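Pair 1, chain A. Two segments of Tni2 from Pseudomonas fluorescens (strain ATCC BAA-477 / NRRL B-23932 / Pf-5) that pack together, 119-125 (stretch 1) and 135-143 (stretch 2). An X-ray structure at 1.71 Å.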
# COMPACT_ATOMS: atom_id res chain seq x y z
N PRO A 119 -10.67 11.21 -14.35
CA PRO A 119 -9.52 10.31 -14.52
C PRO A 119 -8.21 10.92 -14.11
O PRO A 119 -7.20 10.20 -14.02
CB PRO A 119 -9.53 10.01 -16.03
CG PRO A 119 -10.91 10.28 -16.46
CD PRO A 119 -11.35 11.47 -15.63
N SER A 120 -8.16 12.24 -13.89
CA SER A 120 -6.91 12.87 -13.48
C SER A 120 -6.57 12.60 -12.01
O SER A 120 -5.44 12.89 -11.61
CB SER A 120 -6.98 14.38 -13.69
OG SER A 120 -7.94 14.96 -12.81
N ILE A 121 -7.48 12.02 -11.23
CA ILE A 121 -7.25 11.81 -9.80
C ILE A 121 -6.68 10.42 -9.58
O ILE A 121 -7.21 9.43 -10.09
CB ILE A 121 -8.56 11.97 -9.01
CG1 ILE A 121 -9.10 13.40 -9.16
CG2 ILE A 121 -8.32 11.68 -7.51
CD1 ILE A 121 -10.54 13.60 -8.62
N PHE A 122 -5.61 10.34 -8.77
CA PHE A 122 -5.10 9.06 -8.28
C PHE A 122 -5.02 9.14 -6.76
O PHE A 122 -5.17 10.20 -6.15
CB PHE A 122 -3.74 8.72 -8.91
CG PHE A 122 -2.63 9.64 -8.49
CD1 PHE A 122 -2.43 10.85 -9.14
CD2 PHE A 122 -1.78 9.29 -7.44
CE1 PHE A 122 -1.40 11.70 -8.76
CE2 PHE A 122 -0.75 10.15 -7.03
CZ PHE A 122 -0.54 11.34 -7.69
N THR A 123 -4.79 7.98 -6.14
CA THR A 123 -4.76 7.88 -4.68
C THR A 123 -3.43 7.31 -4.23
O THR A 123 -2.98 6.28 -4.75
CB THR A 123 -5.88 6.98 -4.18
OG1 THR A 123 -7.16 7.50 -4.58
CG2 THR A 123 -5.85 6.89 -2.65
N CYS A 124 -2.82 7.92 -3.22
CA CYS A 124 -1.62 7.36 -2.63
C CYS A 124 -1.82 7.30 -1.12
O CYS A 124 -2.40 8.22 -0.52
CB CYS A 124 -0.38 8.18 -2.99
SG CYS A 124 1.20 7.37 -2.63
N MSE A 125 -1.41 6.18 -0.54
CA MSE A 125 -1.62 5.93 0.88
C MSE A 125 -0.44 6.52 1.64
O MSE A 125 0.71 6.28 1.29
CB MSE A 125 -1.77 4.42 1.13
CG MSE A 125 -2.85 3.78 0.29
SE MSE A 125 -4.62 4.61 0.52
CE MSE A 125 -4.66 4.30 2.41
N PHE A 135 -3.47 7.37 5.90
CA PHE A 135 -4.41 8.31 5.31
C PHE A 135 -4.47 8.06 3.82
O PHE A 135 -3.45 7.85 3.18
CB PHE A 135 -4.00 9.75 5.58
CG PHE A 135 -4.15 10.14 7.00
CD1 PHE A 135 -3.19 9.78 7.93
CD2 PHE A 135 -5.26 10.85 7.41
CE1 PHE A 135 -3.34 10.11 9.27
CE2 PHE A 135 -5.41 11.20 8.75
CZ PHE A 135 -4.45 10.83 9.67
N ARG A 136 -5.68 8.08 3.30
CA ARG A 136 -5.90 8.06 1.86
C ARG A 136 -5.79 9.48 1.34
O ARG A 136 -6.51 10.38 1.81
CB ARG A 136 -7.28 7.47 1.55
CG ARG A 136 -7.73 7.75 0.14
CD ARG A 136 -9.11 7.18 -0.09
NE ARG A 136 -9.68 7.71 -1.34
CZ ARG A 136 -10.87 7.38 -1.80
NH1 ARG A 136 -11.62 6.50 -1.12
NH2 ARG A 136 -11.31 7.90 -2.94
N VAL A 137 -4.88 9.71 0.39
CA VAL A 137 -4.63 11.03 -0.17
C VAL A 137 -4.96 10.99 -1.66
O VAL A 137 -4.28 10.32 -2.44
CB VAL A 137 -3.20 11.51 0.06
CG1 VAL A 137 -3.02 12.96 -0.46
CG2 VAL A 137 -2.86 11.43 1.55
N ASP A 138 -6.02 11.68 -2.04
CA ASP A 138 -6.40 11.79 -3.44
C ASP A 138 -5.75 13.04 -4.02
O ASP A 138 -5.79 14.11 -3.41
CB ASP A 138 -7.92 11.87 -3.58
CG ASP A 138 -8.61 10.53 -3.36
OD1 ASP A 138 -7.95 9.54 -2.96
OD2 ASP A 138 -9.83 10.46 -3.57
N ILE A 139 -5.17 12.89 -5.21
CA ILE A 139 -4.33 13.91 -5.83
C ILE A 139 -4.79 14.11 -7.27
O ILE A 139 -5.01 13.13 -7.98
CB ILE A 139 -2.85 13.48 -5.77
CG1 ILE A 139 -2.40 13.36 -4.30
CG2 ILE A 139 -1.94 14.48 -6.53
CD1 ILE A 139 -1.27 12.36 -4.08
N ASP A 140 -4.95 15.36 -7.68
CA ASP A 140 -5.32 15.70 -9.06
C ASP A 140 -4.03 15.84 -9.87
O ASP A 140 -3.32 16.84 -9.74
CB ASP A 140 -6.12 16.99 -9.09
CG ASP A 140 -6.59 17.39 -10.49
OD1 ASP A 140 -6.29 16.66 -11.46
OD2 ASP A 140 -7.26 18.43 -10.56
N ALA A 141 -3.73 14.85 -10.70
CA ALA A 141 -2.50 14.93 -11.49
C ALA A 141 -2.53 16.06 -12.50
O ALA A 141 -1.46 16.45 -12.98
CB ALA A 141 -2.23 13.61 -12.25
N SER A 142 -3.71 16.54 -12.90
CA SER A 142 -3.74 17.61 -13.89
C SER A 142 -3.28 18.94 -13.31
O SER A 142 -2.92 19.85 -14.07
CB SER A 142 -5.15 17.73 -14.50
OG SER A 142 -6.06 18.25 -13.55
N THR A 143 -3.25 19.08 -11.98
CA THR A 143 -2.78 20.29 -11.35
C THR A 143 -1.61 20.04 -10.43
O THR A 143 -0.93 21.00 -10.05
CB THR A 143 -3.89 20.95 -10.53
OG1 THR A 143 -4.29 20.06 -9.49
CG2 THR A 143 -5.08 21.25 -11.45

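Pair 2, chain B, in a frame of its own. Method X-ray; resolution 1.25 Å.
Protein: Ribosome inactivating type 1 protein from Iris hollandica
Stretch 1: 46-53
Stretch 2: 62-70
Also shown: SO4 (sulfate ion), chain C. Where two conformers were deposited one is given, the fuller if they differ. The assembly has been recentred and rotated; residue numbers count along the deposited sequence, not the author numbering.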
# COMPACT_ATOMS: atom_id res chain seq x y z
N GLN B 46 -18.39 -16.76 -22.01
CA GLN B 46 -18.33 -15.32 -21.73
C GLN B 46 -18.22 -15.00 -20.24
O GLN B 46 -17.83 -13.89 -19.88
CB GLN B 46 -19.57 -14.61 -22.29
CG GLN B 46 -19.49 -14.32 -23.78
CD GLN B 46 -20.74 -13.65 -24.30
OE1 GLN B 46 -21.37 -12.86 -23.60
NE2 GLN B 46 -21.11 -13.97 -25.53
N GLN B 47 -18.59 -15.96 -19.39
CA GLN B 47 -18.44 -15.80 -17.94
C GLN B 47 -16.98 -15.59 -17.56
O GLN B 47 -16.70 -15.05 -16.48
CB GLN B 47 -19.04 -17.01 -17.21
CG GLN B 47 -19.09 -16.86 -15.68
CD GLN B 47 -20.08 -17.79 -14.99
OE1 GLN B 47 -19.84 -18.27 -13.88
NE2 GLN B 47 -21.21 -18.04 -15.64
N ASP B 48 -16.06 -16.01 -18.43
CA ASP B 48 -14.62 -15.86 -18.23
C ASP B 48 -14.13 -14.43 -18.44
O ASP B 48 -12.98 -14.14 -18.14
CB ASP B 48 -13.82 -16.72 -19.23
CG ASP B 48 -13.97 -18.22 -19.03
OD1 ASP B 48 -14.43 -18.67 -17.96
OD2 ASP B 48 -13.60 -18.95 -19.98
N LEU B 49 -14.96 -13.55 -19.02
CA LEU B 49 -14.49 -12.22 -19.42
C LEU B 49 -14.96 -11.11 -18.50
O LEU B 49 -15.97 -11.23 -17.80
CB LEU B 49 -14.91 -11.91 -20.87
CG LEU B 49 -14.45 -12.91 -21.94
CD1 LEU B 49 -14.98 -12.51 -23.31
CD2 LEU B 49 -12.93 -13.05 -21.96
N LEU B 50 -14.19 -10.02 -18.49
CA LEU B 50 -14.55 -8.82 -17.76
C LEU B 50 -14.11 -7.63 -18.58
O LEU B 50 -13.02 -7.63 -19.14
CB LEU B 50 -13.87 -8.83 -16.38
CG LEU B 50 -14.25 -7.70 -15.43
CD1 LEU B 50 -15.70 -7.80 -15.00
CD2 LEU B 50 -13.35 -7.75 -14.22
N PHE B 51 -14.95 -6.61 -18.66
CA PHE B 51 -14.61 -5.37 -19.35
C PHE B 51 -14.16 -4.33 -18.34
O PHE B 51 -14.78 -4.18 -17.28
CB PHE B 51 -15.82 -4.82 -20.11
CG PHE B 51 -16.14 -5.52 -21.42
CD1 PHE B 51 -17.17 -5.03 -22.20
CD2 PHE B 51 -15.41 -6.61 -21.89
CE1 PHE B 51 -17.51 -5.63 -23.43
CE2 PHE B 51 -15.74 -7.22 -23.12
CZ PHE B 51 -16.79 -6.72 -23.88
N VAL B 52 -13.11 -3.58 -18.68
CA VAL B 52 -12.61 -2.50 -17.86
C VAL B 52 -12.59 -1.26 -18.73
O VAL B 52 -11.76 -1.13 -19.63
CB VAL B 52 -11.19 -2.79 -17.31
CG1 VAL B 52 -10.67 -1.62 -16.49
CG2 VAL B 52 -11.22 -4.04 -16.46
N ARG B 53 -13.56 -0.37 -18.51
CA ARG B 53 -13.68 0.84 -19.31
C ARG B 53 -12.91 1.97 -18.67
O ARG B 53 -13.16 2.34 -17.51
CB ARG B 53 -15.15 1.21 -19.54
CG ARG B 53 -15.32 2.36 -20.53
CD ARG B 53 -16.68 2.40 -21.22
NE ARG B 53 -17.79 2.24 -20.29
CZ ARG B 53 -18.68 1.26 -20.34
NH1 ARG B 53 -19.66 1.19 -19.45
NH2 ARG B 53 -18.60 0.33 -21.29
N ILE B 62 -11.61 3.81 -23.70
CA ILE B 62 -11.28 2.53 -24.33
C ILE B 62 -11.64 1.44 -23.33
O ILE B 62 -11.55 1.67 -22.12
CB ILE B 62 -9.80 2.40 -24.80
CG1 ILE B 62 -8.82 2.37 -23.62
CG2 ILE B 62 -9.45 3.50 -25.78
CD1 ILE B 62 -8.44 0.98 -23.18
N THR B 63 -12.05 0.26 -23.82
CA THR B 63 -12.45 -0.83 -22.95
C THR B 63 -11.47 -1.97 -23.08
O THR B 63 -11.37 -2.58 -24.14
CB THR B 63 -13.86 -1.32 -23.27
OG1 THR B 63 -14.77 -0.22 -23.15
CG2 THR B 63 -14.29 -2.44 -22.31
N LEU B 64 -10.75 -2.26 -22.00
CA LEU B 64 -9.92 -3.45 -21.96
C LEU B 64 -10.79 -4.68 -21.74
O LEU B 64 -11.78 -4.62 -20.99
CB LEU B 64 -8.91 -3.37 -20.82
CG LEU B 64 -7.93 -2.20 -20.80
CD1 LEU B 64 -7.09 -2.27 -19.53
CD2 LEU B 64 -7.04 -2.22 -22.03
N VAL B 65 -10.43 -5.78 -22.38
CA VAL B 65 -11.07 -7.06 -22.12
C VAL B 65 -10.09 -7.89 -21.33
O VAL B 65 -8.97 -8.15 -21.80
CB VAL B 65 -11.47 -7.78 -23.43
CG1 VAL B 65 -12.22 -9.07 -23.12
CG2 VAL B 65 -12.29 -6.85 -24.32
N LEU B 66 -10.48 -8.27 -20.12
CA LEU B 66 -9.65 -9.13 -19.29
C LEU B 66 -10.22 -10.54 -19.28
O LEU B 66 -11.43 -10.75 -19.38
CB LEU B 66 -9.55 -8.59 -17.86
CG LEU B 66 -8.49 -7.50 -17.64
CD1 LEU B 66 -8.79 -6.25 -18.46
CD2 LEU B 66 -8.38 -7.17 -16.16
N ASN B 67 -9.31 -11.50 -19.18
CA ASN B 67 -9.67 -12.87 -18.89
C ASN B 67 -9.65 -13.00 -17.37
O ASN B 67 -8.63 -12.77 -16.73
CB ASN B 67 -8.65 -13.81 -19.54
CG ASN B 67 -8.96 -15.28 -19.32
OD1 ASN B 67 -9.91 -15.64 -18.64
ND2 ASN B 67 -8.14 -16.13 -19.92
N ARG B 68 -10.79 -13.34 -16.78
CA ARG B 68 -10.87 -13.49 -15.33
C ARG B 68 -9.94 -14.60 -14.80
O ARG B 68 -9.51 -14.54 -13.65
CB ARG B 68 -12.30 -13.77 -14.87
CG ARG B 68 -13.28 -12.62 -15.08
CD ARG B 68 -14.73 -13.00 -14.74
NE ARG B 68 -14.88 -13.37 -13.33
CZ ARG B 68 -15.41 -14.51 -12.88
NH1 ARG B 68 -15.91 -15.42 -13.71
NH2 ARG B 68 -15.47 -14.71 -11.57
N VAL B 69 -9.64 -15.59 -15.63
CA VAL B 69 -8.77 -16.70 -15.23
C VAL B 69 -7.38 -16.21 -14.81
O VAL B 69 -6.79 -16.72 -13.87
CB VAL B 69 -8.68 -17.78 -16.36
CG1 VAL B 69 -7.72 -18.91 -16.00
CG2 VAL B 69 -10.06 -18.33 -16.66
N ASN B 70 -6.86 -15.20 -15.50
CA ASN B 70 -5.52 -14.72 -15.19
C ASN B 70 -5.42 -13.22 -14.94
O ASN B 70 -4.32 -12.69 -14.74
CB ASN B 70 -4.50 -15.19 -16.25
CG ASN B 70 -4.74 -14.58 -17.61
OD1 ASN B 70 -5.69 -13.81 -17.81
ND2 ASN B 70 -3.86 -14.90 -18.56
S SO4 C . -16.69 -18.45 -11.39
O1 SO4 C . -17.03 -18.10 -12.72
O2 SO4 C . -15.56 -19.26 -11.18
O3 SO4 C . -16.38 -17.31 -10.67
O4 SO4 C . -17.91 -19.04 -10.85
O HOH W 1 -17.38 -1.13 -23.19

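Both pairs are two antiparallel strands in the same register, and 14 central residues superpose with an RMSD of 0.6 Å. The strand directions lie at 149° in pair 1 and 153° in pair 2. The backbone ladder is common property: Phe A122 and Ile A139 exchange two hydrogen bonds (Phe A122 N to Ile A139 O, 3.0 Å; Ile A139 N to Phe A122 O, 2.8 Å), as do the matched Leu B50 and Leu B66 (Leu B50 N to Leu B66 O, 3.0 Å; Leu B66 N to Leu B50 O, 2.8 Å). Cys A124 with Val A137 and Val B52 with Leu B64 form the next such rung. Just past the strands, Ala A141 N donates to Ser A120 O at 2.8 Å and Arg B68 N to Asp B48 O at 2.7 Å, so the frame asks nothing of the side chain there.

The face carrying these hydrogen-bonded pairs is buried and apolar in both. In pair 1 a ring does the filling: Phe A122, with chi1 p, lays one face over Ile A139, whose CB sits 4.0 Å from the ring centroid, while Ala A141 CB meets its edge, 4.1 Å from Phe A122 CE1. Pair 2 redistributes the bulk. Leu B50 is smaller than the phenylalanine, and Arg B68 replaces the alanine, its CG 4.0 Å from Leu B50 CB. Leu B66 matches Ile A139 closely, with side-chain centres 0.4 Å apart; its CD1 packs 3.8 Å from CG2 of Val B52, where the unbranched Cys A124 turns SG away and makes its nearest approach to Ile A139 through CB, 4.4 Å from Ile A139 CD1.

The opposite face shows the sharper choice. Thr A123 and Asp A138 make a polar pair, Thr A123 OG1 donating to Asp A138 OD1 at 2.7 Å, and Arg A136 NE bridges to that same oxygen at 3.0 Å. The matched Phe B51 and Val B65 are apolar, with Phe B51 CE2 3.7 Å from Val B65 CG2, while Thr B63, in the place of Arg A136, brings CG2 to 3.6 Å from Phe B51 CB. Ile A121 and Leu B49 fill nearly the same volume.

At the strand end, Asp A140 OD1 accepts from Ser A120 OG (2.7 Å) and Ser A142 N (3.0 Å). Asn B67 OD1 keeps the turn bond, from Val B69 N at 3.0 Å, but Asp B48 gives it no cross-strand donor. Instead Arg B68 NH1 reaches Gln B47 O at 2.9 Å. The rule is a fixed ladder with negotiable faces.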